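PDB 1U6M: acetyltransferase, GNAT family from Enterococcus faecalis, which probably transfers an acyl group, most likely acetyl from acetyl-CoA as in other GNAT enzymes, to an acceptor that remains undefined. Local coordinates for residues K146-L151 against H184-V189; W113-I118 against D135-V140; E27-E32 against D99-I104; E37-L42 against E89-H94. All blocks are in the same frame, centred on the assembly; numbering follows the deposited sequence.

Overall arrangement
From the N terminus, 27-32, in the loop between helices 12-25 and 36-47, is the first segment to be used, and contact 3 closes the longest span by joining it to 99-104. Contact 4 opens and closes within that span, packing helix 36-47 on helix 85-93; Ile30 touches Met39 and Phe91, and Val100 touches Phe91, so contacts 3 and 4 are continuous. Contacts 2 and 1 follow in series. Contact 2 sets helix 137-142 on strand 112-120, and contact 1 pairs strands 148-154 and 180-188. Backbone bonds from Trp113 to Ala148 and Gly150 join these two. They lie across the chain's centre from contacts 3 and 4, with centres of contacts 1 and 4 about 33 Å apart.

Contact 1. Residues K146-L151 against H184-V189; sequences KQALGL and HMQKEV
Strands 148-151 and 184-188 run antiparallel, their short axes 158° apart and 4.6 Å from each other at closest approach. Leu149 with Lys187 and Leu151 with Met185 are hydrogen-bonded pairs, each closed by two reciprocal N-H...O bonds; Lys187 N to Leu149 O, at 2.9 Å, meets its acceptor nearly along the C=O axis. Ala148 with Glu188 and Gly150 with Gln186 are the non-hydrogen-bonded pairs. Past the strand ends the ladder gains one more bond, Val189 N to Gln147 O at 2.8 Å, but here the donor stands 54° above the carbonyl plane.

On the face bearing the leucines, Leu151 CD1 touches Met185 CB at 4.0 Å, the two chains lying alongside and pointing the same way. Val189 CG2, anti to its own carbonyl carbon, reaches Leu149 CB at 4.0 Å. Lys187 is fully extended, which carries NZ off to the carbonyl of Lys167. On the other face Gln186 CG lies 4.1 Å from Gly150 CA. At the start of 184-189, the imidazole of His184, with CG anti to the backbone N (chi1 -165°), lies with one face over Leu151 O, which is 3.4 Å from CD2 near the ring rim.

His184 is also backbone-bonded to Val172 and Thr173, so strand 180-188 sits between 148-154 and 170-177, giving the 5-7-6 strand order characteristic of the C-terminal half of the GNAT fold.

Contact 2. Residues W113-I118 against D135-V140; sequences WYLDTI and DALPEV
Leu137 stands at the centre of the first shell, its two methyls serving different partners. CD1 meets Leu115 CD1 at 3.7 Å and more loosely Ile118 CD1 at 4.4 Å, while CD2 approaches Trp113 CH2 at 3.9 Å. It crosses both Trp113 and Leu115 at about a right angle, so contact is made by branch tips. One helical turn on, Val140 CG1 comes obliquely to the indole, displaced toward its rim and 3.5 Å from CZ2; this methyl is anti to the backbone N (chi1 -179°). No hydrogen bond crosses, and the union is purely apolar.

The strand supplies this row through Trp113, Leu115 and Ile118, whose CB atoms all face the helix. The three-residue step to Ile118 follows from a classic beta bulge, in which Asp116 and Thr117 both face Val73. A bulge in the strand at this position, with a helix packed across the central sheet, is characteristic of GNAT folds, where the splay beside it commonly admits acetyl-CoA; a sulfate, probably from the crystallisation liquor, lies about 3 Å from the Leu115 side chain at nearest atoms and may mark this pocket.

Farther out, Leu149 of the adjoining strand touches both Trp113 and Leu137, and Ala72 touches Leu137 and Ile118. At the bulge, Asp116 OD1 is held by a salt bridge to Arg53 and a hydrogen bond from Tyr75.

Contact 3. Residues E27-E32 against D99-I104; sequences ELPILE and DVRLFI
Two apolar side-chain pairs join loop segments 27-32 and 99-104. Ile30 and Val100 cross at about a right angle: Val100 CG2, anti to its backbone N, meets Ile30 CB at 3.6 Å and the same methyl also touches CG1, CG2 and CD1 of the isoleucine. Leu28 CD2 reaches Leu102 CD2 at 4.2 Å, tip to tip across roughly perpendicular side chains. More loosely, Pro29 CG comes to 4.2 Å from Arg101 CD, where the arginine contributes aliphatic chain and not its guanidinium.

Side-chain to backbone packing is concentrated on one carbonyl. Leu28 CG lies 3.5 Å from Arg101 O, with both methyls of the leucine also close to that oxygen.

The polar link is a single water. It accepts from Ile30 N at 3.0 Å and donates to Arg101 O at 2.7 Å, so two backbones that make no direct hydrogen bond are joined through it, and the same carbonyl takes both the leucine and the water.

Within 27-32 the backbone coils through two overlapping turns, each closed by an i+3 to i bond, Leu31 N to Leu28 O (3.2 Å) and Glu32 N to Pro29 O. Outside the pair, Phe91 of helix 85-93 touches both Ile30 and Val100. What results is a water-bridged loop-loop contact at the surface, tying the link between the first two helices to the long connection between neighbouring antiparallel strands 67-76 and 112-120 of the GNAT sheet.

Contact 4. Residues E37-L42 against E89-H94; sequences EQMIDL and EVFKKH
Helix segments 37-42 and 89-93 cross at 122° with axes 11.2 Å apart, so the gap is bridged by side chains. Leu42 carries most of it, with CG anti to the carbonyl carbon (chi1 -72°). Its CD2 lies over one face of the His94 imidazole, a CH-pi contact 4.2 Å from the ring centroid and 26° off the normal, and also meets Val90 CG1 at 3.9 Å. CD1 goes to the phenyl group, touching Phe91 CE1 at 3.9 Å. Val90 CG1 packs too on the backbone, 3.6 Å from Leu42 O. The bent chain of Met39 brings SD to the edge of the phenyl ring, near its plane and 4.2 Å from CZ.

No hydrogen bond joins the two segments, so cohesion rests on dispersion and the CH-pi contact. Beyond them, His94 NE2 is hydrogen-bonded to Glu45 OE2 of helix 36-47, which helps to set the ring's turn against Leu42; this carboxylate may also favour a protonated imidazole.

Contact 1. Residues K146-L151 against H184-V189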
loop_
_atom_site.group_PDB
_atom_site.type_symbol
_atom_site.label_atom_id
_atom_site.label_comp_id
_atom_site.label_asym_id
_atom_site.label_seq_id
_atom_site.Cartn_x
_atom_site.Cartn_y
_atom_site.Cartn_z
ATOM N N LYS A 146 -2.300 -8.163 15.779
ATOM C CA LYS A 146 -3.500 -7.367 15.631
ATOM C C LYS A 146 -4.737 -8.288 15.506
ATOM O O LYS A 146 -4.660 -9.382 14.971
ATOM C CB LYS A 146 -3.323 -6.372 14.471
ATOM C CG LYS A 146 -2.190 -5.328 14.688
ATOM C CD LYS A 146 -2.643 -4.328 15.749
ATOM C CE LYS A 146 -1.637 -3.201 16.125
ATOM N NZ LYS A 146 -0.404 -3.707 16.826
ATOM N N GLN A 147 -5.878 -7.847 16.033
ATOM C CA GLN A 147 -7.120 -8.622 15.997
ATOM C C GLN A 147 -8.122 -8.073 15.004
ATOM O O GLN A 147 -9.219 -8.607 14.890
ATOM C CB GLN A 147 -7.797 -8.644 17.371
ATOM C CG GLN A 147 -7.176 -9.593 18.358
ATOM C CD GLN A 147 -6.933 -8.889 19.658
ATOM O OE1 GLN A 147 -7.881 -8.500 20.359
ATOM N NE2 GLN A 147 -5.656 -8.675 19.979
ATOM N N ALA A 148 -7.752 -6.994 14.325
ATOM C CA ALA A 148 -8.564 -6.418 13.281
ATOM C C ALA A 148 -7.638 -6.054 12.088
ATOM O O ALA A 148 -6.467 -5.696 12.262
ATOM C CB ALA A 148 -9.334 -5.253 13.796
ATOM N N LEU A 149 -8.161 -6.237 10.883
ATOM C CA LEU A 149 -7.469 -5.927 9.647
ATOM C C LEU A 149 -8.373 -4.825 9.136
ATOM O O LEU A 149 -9.585 -5.066 9.078
ATOM C CB LEU A 149 -7.589 -7.110 8.755
ATOM C CG LEU A 149 -6.650 -7.584 7.676
ATOM C CD1 LEU A 149 -7.334 -8.709 6.911
ATOM C CD2 LEU A 149 -6.255 -6.444 6.753
ATOM N N GLY A 150 -7.864 -3.634 8.798
ATOM C CA GLY A 150 -8.784 -2.562 8.369
ATOM C C GLY A 150 -8.433 -1.927 7.042
ATOM O O GLY A 150 -7.338 -2.135 6.551
ATOM N N LEU A 151 -9.358 -1.169 6.449
ATOM C CA LEU A 151 -9.138 -0.599 5.108
ATOM C C LEU A 151 -10.088 0.564 4.869
ATOM O O LEU A 151 -11.097 0.718 5.604
ATOM C CB LEU A 151 -9.267 -1.678 3.976
ATOM C CG LEU A 151 -10.560 -2.480 3.714
ATOM C CD1 LEU A 151 -11.628 -1.604 3.065
ATOM C CD2 LEU A 151 -10.304 -3.682 2.871
ATOM N N HIS A 184 -14.573 3.176 6.283
ATOM C CA HIS A 184 -13.520 2.407 6.922
ATOM C C HIS A 184 -14.175 1.124 7.381
ATOM O O HIS A 184 -15.201 1.169 8.058
ATOM C CB HIS A 184 -12.845 3.166 8.061
ATOM C CG HIS A 184 -11.542 2.570 8.506
ATOM N ND1 HIS A 184 -11.462 1.543 9.431
ATOM C CD2 HIS A 184 -10.263 2.861 8.161
ATOM C CE1 HIS A 184 -10.191 1.228 9.634
ATOM N NE2 HIS A 184 -9.443 2.013 8.878
ATOM N N MET A 185 -13.609 -0.011 6.939
ATOM C CA MET A 185 -14.135 -1.327 7.190
ATOM C C MET A 185 -13.093 -2.150 7.964
ATOM O O MET A 185 -11.899 -1.899 7.868
ATOM C CB MET A 185 -14.506 -2.019 5.879
ATOM C CG MET A 185 -15.434 -1.212 4.904
ATOM S SD MET A 185 -15.853 -2.147 3.368
ATOM C CE MET A 185 -17.144 -3.217 4.046
ATOM N N GLN A 186 -13.531 -3.084 8.794
ATOM C CA GLN A 186 -12.601 -3.957 9.494
ATOM C C GLN A 186 -13.092 -5.355 9.431
ATOM O O GLN A 186 -14.274 -5.595 9.291
ATOM C CB GLN A 186 -12.456 -3.566 10.953
ATOM C CG GLN A 186 -11.849 -2.198 11.128
ATOM C CD GLN A 186 -11.456 -1.905 12.550
ATOM O OE1 GLN A 186 -10.520 -1.173 12.786
ATOM N NE2 GLN A 186 -12.166 -2.493 13.495
ATOM N N LYS A 187 -12.176 -6.285 9.553
ATOM C CA LYS A 187 -12.498 -7.677 9.601
ATOM C C LYS A 187 -11.776 -8.214 10.799
ATOM O O LYS A 187 -10.604 -7.957 10.967
ATOM C CB LYS A 187 -11.970 -8.353 8.341
ATOM C CG LYS A 187 -12.108 -9.815 8.378
ATOM C CD LYS A 187 -11.524 -10.489 7.164
ATOM C CE LYS A 187 -11.720 -12.022 7.319
ATOM N NZ LYS A 187 -11.222 -12.588 6.119
ATOM N N GLU A 188 -12.473 -8.964 11.631
ATOM C CA GLU A 188 -11.864 -9.571 12.811
ATOM C C GLU A 188 -10.883 -10.709 12.453
ATOM O O GLU A 188 -11.081 -11.461 11.500
ATOM C CB GLU A 188 -12.947 -10.054 13.788
ATOM C CG GLU A 188 -13.677 -8.935 14.570
ATOM C CD GLU A 188 -14.851 -9.468 15.479
ATOM O OE1 GLU A 188 -15.045 -10.730 15.555
ATOM O OE2 GLU A 188 -15.565 -8.613 16.106
ATOM N N VAL A 189 -9.832 -10.817 13.250
ATOM C CA VAL A 189 -8.726 -11.724 12.981
ATOM C C VAL A 189 -8.456 -12.601 14.232
ATOM O O VAL A 189 -8.574 -12.121 15.349
ATOM C CB VAL A 189 -7.478 -10.876 12.489
ATOM C CG1 VAL A 189 -6.197 -11.647 12.532
ATOM C CG2 VAL A 189 -7.735 -10.314 11.083
#

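Contact 2. Residues W113-I118 against D135-V140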
loop_
_atom_site.group_PDB
_atom_site.type_symbol
_atom_site.label_atom_id
_atom_site.label_comp_id
_atom_site.label_asym_id
_atom_site.label_seq_id
_atom_site.Cartn_x
_atom_site.Cartn_y
_atom_site.Cartn_z
ATOM N N TRP A 113 -4.387 -3.822 11.908
ATOM C CA TRP A 113 -3.376 -3.873 10.858
ATOM C C TRP A 113 -4.029 -3.222 9.624
ATOM O O TRP A 113 -5.094 -3.662 9.159
ATOM C CB TRP A 113 -2.981 -5.282 10.576
ATOM C CG TRP A 113 -1.746 -5.437 9.677
ATOM C CD1 TRP A 113 -0.453 -5.596 10.080
ATOM C CD2 TRP A 113 -1.719 -5.483 8.230
ATOM N NE1 TRP A 113 0.380 -5.733 8.981
ATOM C CE2 TRP A 113 -0.373 -5.660 7.840
ATOM C CE3 TRP A 113 -2.703 -5.371 7.236
ATOM C CZ2 TRP A 113 0.010 -5.757 6.490
ATOM C CZ3 TRP A 113 -2.323 -5.461 5.879
ATOM C CH2 TRP A 113 -0.992 -5.652 5.522
ATOM N N TYR A 114 -3.483 -2.092 9.190
ATOM C CA TYR A 114 -4.126 -1.334 8.145
ATOM C C TYR A 114 -3.627 -1.713 6.721
ATOM O O TYR A 114 -2.404 -1.711 6.457
ATOM C CB TYR A 114 -3.911 0.150 8.366
ATOM C CG TYR A 114 -4.533 0.995 7.265
ATOM C CD1 TYR A 114 -3.727 1.717 6.362
ATOM C CD2 TYR A 114 -5.911 1.066 7.103
ATOM C CE1 TYR A 114 -4.303 2.508 5.355
ATOM C CE2 TYR A 114 -6.485 1.862 6.061
ATOM C CZ TYR A 114 -5.670 2.556 5.215
ATOM O OH TYR A 114 -6.225 3.310 4.196
ATOM N N LEU A 115 -4.575 -2.041 5.831
ATOM C CA LEU A 115 -4.266 -2.335 4.437
ATOM C C LEU A 115 -4.188 -1.034 3.671
ATOM O O LEU A 115 -5.187 -0.409 3.402
ATOM C CB LEU A 115 -5.284 -3.288 3.799
ATOM C CG LEU A 115 -5.239 -3.490 2.254
ATOM C CD1 LEU A 115 -3.931 -4.039 1.841
ATOM C CD2 LEU A 115 -6.450 -4.384 1.714
ATOM N N ASP A 116 -2.968 -0.652 3.307
ATOM C CA ASP A 116 -2.685 0.556 2.553
ATOM C C ASP A 116 -3.047 0.385 1.061
ATOM O O ASP A 116 -3.751 1.185 0.489
ATOM C CB ASP A 116 -1.185 0.836 2.689
ATOM C CG ASP A 116 -0.788 2.166 2.101
ATOM O OD1 ASP A 116 -0.280 3.025 2.842
ATOM O OD2 ASP A 116 -0.998 2.385 0.905
ATOM N N THR A 117 -2.528 -0.680 0.427
ATOM C CA THR A 117 -2.807 -0.880 -0.949
ATOM C C THR A 117 -2.700 -2.318 -1.434
ATOM O O THR A 117 -1.845 -3.077 -0.994
ATOM C CB THR A 117 -2.013 0.107 -1.873
ATOM O OG1 THR A 117 -2.658 0.032 -3.159
ATOM C CG2 THR A 117 -0.635 -0.341 -2.173
ATOM N N ILE A 118 -3.585 -2.690 -2.356
ATOM C CA ILE A 118 -3.375 -3.909 -3.167
ATOM C C ILE A 118 -3.228 -3.442 -4.605
ATOM O O ILE A 118 -4.111 -2.765 -5.126
ATOM C CB ILE A 118 -4.549 -4.958 -3.028
ATOM C CG1 ILE A 118 -4.487 -5.649 -1.646
ATOM C CG2 ILE A 118 -4.489 -5.953 -4.193
ATOM C CD1 ILE A 118 -5.735 -6.303 -1.235
ATOM N N ASP A 135 -7.074 -12.490 0.437
ATOM C CA ASP A 135 -7.269 -13.725 1.215
ATOM C C ASP A 135 -6.098 -14.077 2.162
ATOM O O ASP A 135 -6.289 -14.816 3.125
ATOM C CB ASP A 135 -7.506 -14.955 0.289
ATOM C CG ASP A 135 -8.871 -14.938 -0.384
ATOM O OD1 ASP A 135 -9.768 -14.150 0.004
ATOM O OD2 ASP A 135 -9.057 -15.732 -1.337
ATOM N N ALA A 136 -4.893 -13.629 1.827
ATOM C CA ALA A 136 -3.648 -13.994 2.518
ATOM C C ALA A 136 -3.374 -13.066 3.659
ATOM O O ALA A 136 -2.463 -13.287 4.427
ATOM C CB ALA A 136 -2.445 -13.902 1.538
ATOM N N LEU A 137 -4.147 -12.001 3.754
ATOM C CA LEU A 137 -3.836 -10.934 4.692
ATOM C C LEU A 137 -4.183 -11.176 6.174
ATOM O O LEU A 137 -3.519 -10.592 7.012
ATOM C CB LEU A 137 -4.444 -9.610 4.202
ATOM C CG LEU A 137 -3.658 -8.914 3.050
ATOM C CD1 LEU A 137 -4.304 -7.623 2.673
ATOM C CD2 LEU A 137 -2.109 -8.744 3.362
ATOM N N PRO A 138 -5.240 -11.969 6.517
ATOM C CA PRO A 138 -5.509 -12.260 7.942
ATOM C C PRO A 138 -4.330 -12.836 8.703
ATOM O O PRO A 138 -4.077 -12.448 9.815
ATOM C CB PRO A 138 -6.650 -13.302 7.878
ATOM C CG PRO A 138 -7.401 -12.857 6.652
ATOM C CD PRO A 138 -6.261 -12.607 5.671
ATOM N N GLU A 139 -3.621 -13.759 8.113
ATOM C CA GLU A 139 -2.412 -14.306 8.736
ATOM C C GLU A 139 -1.304 -13.250 8.991
ATOM O O GLU A 139 -0.579 -13.299 10.020
ATOM C CB GLU A 139 -1.919 -15.459 7.873
ATOM C CG GLU A 139 -3.104 -16.492 7.464
ATOM C CD GLU A 139 -3.889 -16.198 6.090
ATOM O OE1 GLU A 139 -4.819 -15.330 6.025
ATOM O OE2 GLU A 139 -3.631 -16.905 5.079
ATOM N N VAL A 140 -1.191 -12.292 8.063
ATOM C CA VAL A 140 -0.333 -11.137 8.250
ATOM C C VAL A 140 -0.793 -10.253 9.446
ATOM O O VAL A 140 -0.002 -9.974 10.300
ATOM C CB VAL A 140 -0.183 -10.290 6.956
ATOM C CG1 VAL A 140 0.742 -9.109 7.238
ATOM C CG2 VAL A 140 0.394 -11.158 5.864
#

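Contact 3. Residues E27-E32 against D99-I104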
loop_
_atom_site.group_PDB
_atom_site.type_symbol
_atom_site.label_atom_id
_atom_site.label_comp_id
_atom_site.label_asym_id
_atom_site.label_seq_id
_atom_site.Cartn_x
_atom_site.Cartn_y
_atom_site.Cartn_z
ATOM N N GLU A 27 -1.759 12.440 -8.836
ATOM C CA GLU A 27 -1.275 13.621 -9.541
ATOM C C GLU A 27 -0.394 14.474 -8.625
ATOM O O GLU A 27 -0.601 15.676 -8.422
ATOM C CB GLU A 27 -2.446 14.415 -10.128
ATOM C CG GLU A 27 -3.427 13.577 -10.961
ATOM C CD GLU A 27 -4.572 14.420 -11.514
ATOM O OE1 GLU A 27 -5.715 14.318 -10.981
ATOM O OE2 GLU A 27 -4.307 15.205 -12.467
ATOM N N LEU A 28 0.599 13.819 -8.062
ATOM C CA LEU A 28 1.496 14.427 -7.136
ATOM C C LEU A 28 2.313 15.406 -7.943
ATOM O O LEU A 28 2.748 15.090 -9.064
ATOM C CB LEU A 28 2.336 13.361 -6.448
ATOM C CG LEU A 28 2.136 13.183 -4.920
ATOM C CD1 LEU A 28 0.728 13.393 -4.317
ATOM C CD2 LEU A 28 2.708 11.877 -4.474
ATOM N N PRO A 29 2.470 16.648 -7.413
ATOM C CA PRO A 29 3.238 17.659 -8.165
ATOM C C PRO A 29 4.697 17.298 -8.381
ATOM O O PRO A 29 5.276 17.803 -9.326
ATOM C CB PRO A 29 3.082 18.937 -7.304
ATOM C CG PRO A 29 1.788 18.673 -6.515
ATOM C CD PRO A 29 1.907 17.213 -6.160
ATOM N N ILE A 30 5.296 16.458 -7.540
ATOM C CA ILE A 30 6.680 16.036 -7.755
ATOM C C ILE A 30 6.925 15.354 -9.139
ATOM O O ILE A 30 8.032 15.290 -9.606
ATOM C CB ILE A 30 7.208 15.109 -6.609
ATOM C CG1 ILE A 30 8.743 14.990 -6.654
ATOM C CG2 ILE A 30 6.467 13.716 -6.536
ATOM C CD1 ILE A 30 9.453 16.294 -6.209
ATOM N N LEU A 31 5.879 14.823 -9.754
ATOM C CA LEU A 31 6.030 14.135 -11.007
ATOM C C LEU A 31 6.248 15.119 -12.160
ATOM O O LEU A 31 6.708 14.702 -13.206
ATOM C CB LEU A 31 4.830 13.223 -11.280
ATOM C CG LEU A 31 4.556 12.169 -10.194
ATOM C CD1 LEU A 31 3.238 11.533 -10.420
ATOM C CD2 LEU A 31 5.660 11.116 -10.052
ATOM N N GLU A 32 5.930 16.408 -11.963
ATOM C CA GLU A 32 6.235 17.473 -12.956
ATOM C C GLU A 32 7.689 17.912 -12.925
ATOM O O GLU A 32 8.140 18.564 -13.861
ATOM C CB GLU A 32 5.382 18.759 -12.805
ATOM C CG GLU A 32 3.962 18.685 -12.215
ATOM C CD GLU A 32 3.054 17.648 -12.869
ATOM O OE1 GLU A 32 1.930 17.434 -12.331
ATOM O OE2 GLU A 32 3.461 17.046 -13.902
ATOM N N ASP A 99 10.528 18.263 1.898
ATOM C CA ASP A 99 9.119 18.465 2.188
ATOM C C ASP A 99 8.189 18.377 0.949
ATOM O O ASP A 99 7.214 19.110 0.817
ATOM C CB ASP A 99 8.972 19.790 2.922
ATOM C CG ASP A 99 9.173 21.007 2.015
ATOM O OD1 ASP A 99 9.956 21.008 1.038
ATOM O OD2 ASP A 99 8.475 21.987 2.262
ATOM N N VAL A 100 8.556 17.500 0.013
ATOM C CA VAL A 100 7.683 17.073 -1.112
ATOM C C VAL A 100 6.315 16.647 -0.525
ATOM O O VAL A 100 6.266 15.945 0.495
ATOM C CB VAL A 100 8.375 15.876 -1.857
ATOM C CG1 VAL A 100 8.701 14.762 -0.878
ATOM C CG2 VAL A 100 7.538 15.330 -3.029
ATOM N N ARG A 101 5.227 17.047 -1.160
ATOM C CA ARG A 101 3.892 16.642 -0.784
ATOM C C ARG A 101 3.687 15.149 -1.147
ATOM O O ARG A 101 3.905 14.748 -2.285
ATOM C CB ARG A 101 2.814 17.485 -1.519
ATOM C CG ARG A 101 3.158 18.949 -1.709
ATOM C CD ARG A 101 2.036 19.735 -2.485
ATOM N NE ARG A 101 0.839 19.677 -1.670
ATOM C CZ ARG A 101 0.365 20.691 -0.966
ATOM N NH1 ARG A 101 0.928 21.900 -1.023
ATOM N NH2 ARG A 101 -0.667 20.465 -0.181
ATOM N N LEU A 102 3.241 14.363 -0.172
ATOM C CA LEU A 102 3.084 12.921 -0.281
ATOM C C LEU A 102 1.668 12.592 0.154
ATOM O O LEU A 102 0.708 13.151 -0.372
ATOM C CB LEU A 102 4.141 12.181 0.558
ATOM C CG LEU A 102 5.584 12.277 0.021
ATOM C CD1 LEU A 102 6.677 11.553 0.880
ATOM C CD2 LEU A 102 5.690 11.918 -1.518
ATOM N N PHE A 103 1.503 11.689 1.105
ATOM C CA PHE A 103 0.137 11.366 1.601
ATOM C C PHE A 103 -0.230 12.108 2.858
ATOM O O PHE A 103 0.586 12.297 3.760
ATOM C CB PHE A 103 -0.002 9.857 1.860
ATOM C CG PHE A 103 0.550 9.002 0.765
ATOM C CD1 PHE A 103 1.921 8.772 0.671
ATOM C CD2 PHE A 103 -0.293 8.404 -0.161
ATOM C CE1 PHE A 103 2.444 7.987 -0.329
ATOM C CE2 PHE A 103 0.235 7.585 -1.156
ATOM C CZ PHE A 103 1.607 7.396 -1.245
ATOM N N ILE A 104 -1.486 12.471 2.945
ATOM C CA ILE A 104 -2.066 12.853 4.230
ATOM C C ILE A 104 -2.254 11.587 5.083
ATOM O O ILE A 104 -2.822 10.604 4.630
ATOM C CB ILE A 104 -3.324 13.713 4.045
ATOM C CG1 ILE A 104 -3.011 14.851 3.041
ATOM C CG2 ILE A 104 -3.753 14.315 5.372
ATOM C CD1 ILE A 104 -4.148 15.825 2.820
HETATM O O HOH W 1 4.495 16.020 -4.630
#

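Contact 4. Residues E37-L42 against E89-H94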
loop_
_atom_site.group_PDB
_atom_site.type_symbol
_atom_site.label_atom_id
_atom_site.label_comp_id
_atom_site.label_asym_id
_atom_site.label_seq_id
_atom_site.Cartn_x
_atom_site.Cartn_y
_atom_site.Cartn_z
ATOM N N GLU A 37 11.817 7.795 -14.629
ATOM C CA GLU A 37 12.946 6.947 -14.342
ATOM C C GLU A 37 13.535 7.286 -13.003
ATOM O O GLU A 37 13.895 6.367 -12.258
ATOM C CB GLU A 37 14.027 7.033 -15.436
ATOM C CG GLU A 37 15.198 6.083 -15.148
ATOM C CD GLU A 37 16.421 6.217 -16.073
ATOM O OE1 GLU A 37 17.414 5.466 -15.827
ATOM O OE2 GLU A 37 16.398 7.051 -17.029
ATOM N N GLN A 38 13.648 8.585 -12.700
ATOM C CA GLN A 38 14.282 9.055 -11.438
ATOM C C GLN A 38 13.353 8.795 -10.273
ATOM O O GLN A 38 13.818 8.444 -9.223
ATOM C CB GLN A 38 14.684 10.559 -11.427
ATOM C CG GLN A 38 15.530 11.040 -12.608
ATOM C CD GLN A 38 15.676 12.592 -12.711
ATOM O OE1 GLN A 38 14.684 13.396 -12.642
ATOM N NE2 GLN A 38 16.916 13.005 -12.929
ATOM N N MET A 39 12.056 9.005 -10.472
ATOM C CA MET A 39 11.082 8.677 -9.441
ATOM C C MET A 39 11.138 7.174 -9.067
ATOM O O MET A 39 11.109 6.841 -7.894
ATOM C CB MET A 39 9.649 9.164 -9.732
ATOM C CG MET A 39 8.710 9.123 -8.452
ATOM S SD MET A 39 9.050 10.326 -7.059
ATOM C CE MET A 39 8.787 11.705 -8.060
ATOM N N ILE A 40 11.272 6.292 -10.058
ATOM C CA ILE A 40 11.363 4.856 -9.826
ATOM C C ILE A 40 12.607 4.557 -9.002
ATOM O O ILE A 40 12.501 3.851 -7.983
ATOM C CB ILE A 40 11.234 4.071 -11.157
ATOM C CG1 ILE A 40 9.789 4.200 -11.664
ATOM C CG2 ILE A 40 11.657 2.610 -11.001
ATOM C CD1 ILE A 40 9.493 3.534 -13.009
ATOM N N ASP A 41 13.754 5.139 -9.355
ATOM C CA ASP A 41 14.985 4.958 -8.568
ATOM C C ASP A 41 14.894 5.421 -7.100
ATOM O O ASP A 41 15.417 4.783 -6.191
ATOM C CB ASP A 41 16.187 5.645 -9.276
ATOM C CG ASP A 41 16.690 4.835 -10.542
ATOM O OD1 ASP A 41 15.915 4.612 -11.497
ATOM O OD2 ASP A 41 17.857 4.407 -10.597
ATOM N N LEU A 42 14.194 6.526 -6.871
ATOM C CA LEU A 42 14.044 7.108 -5.556
ATOM C C LEU A 42 13.153 6.189 -4.703
ATOM O O LEU A 42 13.526 5.818 -3.608
ATOM C CB LEU A 42 13.395 8.502 -5.707
ATOM C CG LEU A 42 14.275 9.632 -6.302
ATOM C CD1 LEU A 42 13.432 10.933 -6.636
ATOM C CD2 LEU A 42 15.490 9.995 -5.424
ATOM N N GLU A 89 14.185 11.183 3.517
ATOM C CA GLU A 89 15.595 10.950 3.687
ATOM C C GLU A 89 16.310 10.686 2.378
ATOM O O GLU A 89 17.388 11.224 2.148
ATOM C CB GLU A 89 15.831 9.739 4.599
ATOM C CG GLU A 89 15.671 9.975 6.101
ATOM C CD GLU A 89 16.067 8.703 6.911
ATOM O OE1 GLU A 89 17.283 8.237 6.772
ATOM O OE2 GLU A 89 15.136 8.163 7.635
ATOM N N VAL A 90 15.725 9.831 1.542
ATOM C CA VAL A 90 16.210 9.530 0.201
ATOM C C VAL A 90 16.204 10.797 -0.662
ATOM O O VAL A 90 17.200 11.058 -1.341
ATOM C CB VAL A 90 15.371 8.358 -0.471
ATOM C CG1 VAL A 90 15.543 8.298 -1.952
ATOM C CG2 VAL A 90 15.603 7.027 0.245
ATOM N N PHE A 91 15.105 11.548 -0.696
ATOM C CA PHE A 91 15.103 12.913 -1.314
ATOM C C PHE A 91 16.245 13.834 -0.852
ATOM O O PHE A 91 16.961 14.386 -1.669
ATOM C CB PHE A 91 13.768 13.647 -1.093
ATOM C CG PHE A 91 12.723 13.307 -2.101
ATOM C CD1 PHE A 91 12.404 11.973 -2.376
ATOM C CD2 PHE A 91 12.087 14.303 -2.804
ATOM C CE1 PHE A 91 11.455 11.637 -3.332
ATOM C CE2 PHE A 91 11.126 13.990 -3.779
ATOM C CZ PHE A 91 10.805 12.627 -4.024
ATOM N N LYS A 92 16.431 13.997 0.444
ATOM C CA LYS A 92 17.550 14.824 0.953
ATOM C C LYS A 92 18.961 14.369 0.478
ATOM O O LYS A 92 19.744 15.162 -0.003
ATOM C CB LYS A 92 17.475 14.908 2.463
ATOM C CG LYS A 92 18.688 15.540 3.133
ATOM C CD LYS A 92 18.224 16.394 4.293
ATOM C CE LYS A 92 19.335 16.587 5.329
ATOM N NZ LYS A 92 18.661 17.137 6.542
ATOM N N LYS A 93 19.250 13.075 0.589
ATOM C CA LYS A 93 20.410 12.447 -0.022
ATOM C C LYS A 93 20.663 12.798 -1.495
ATOM O O LYS A 93 21.817 12.890 -1.899
ATOM C CB LYS A 93 20.293 10.922 0.101
ATOM C CG LYS A 93 20.649 10.418 1.440
ATOM C CD LYS A 93 20.922 8.948 1.339
ATOM C CE LYS A 93 21.060 8.409 2.737
ATOM N NZ LYS A 93 21.202 6.932 2.698
ATOM N N HIS A 94 19.599 12.970 -2.270
ATOM C CA HIS A 94 19.649 13.255 -3.713
ATOM C C HIS A 94 19.447 14.730 -4.100
ATOM O O HIS A 94 19.192 15.035 -5.274
ATOM C CB HIS A 94 18.629 12.350 -4.452
ATOM C CG HIS A 94 19.049 10.914 -4.410
ATOM N ND1 HIS A 94 19.805 10.335 -5.410
ATOM C CD2 HIS A 94 18.972 9.997 -3.414
ATOM C CE1 HIS A 94 20.137 9.109 -5.044
ATOM N NE2 HIS A 94 19.630 8.877 -3.847
#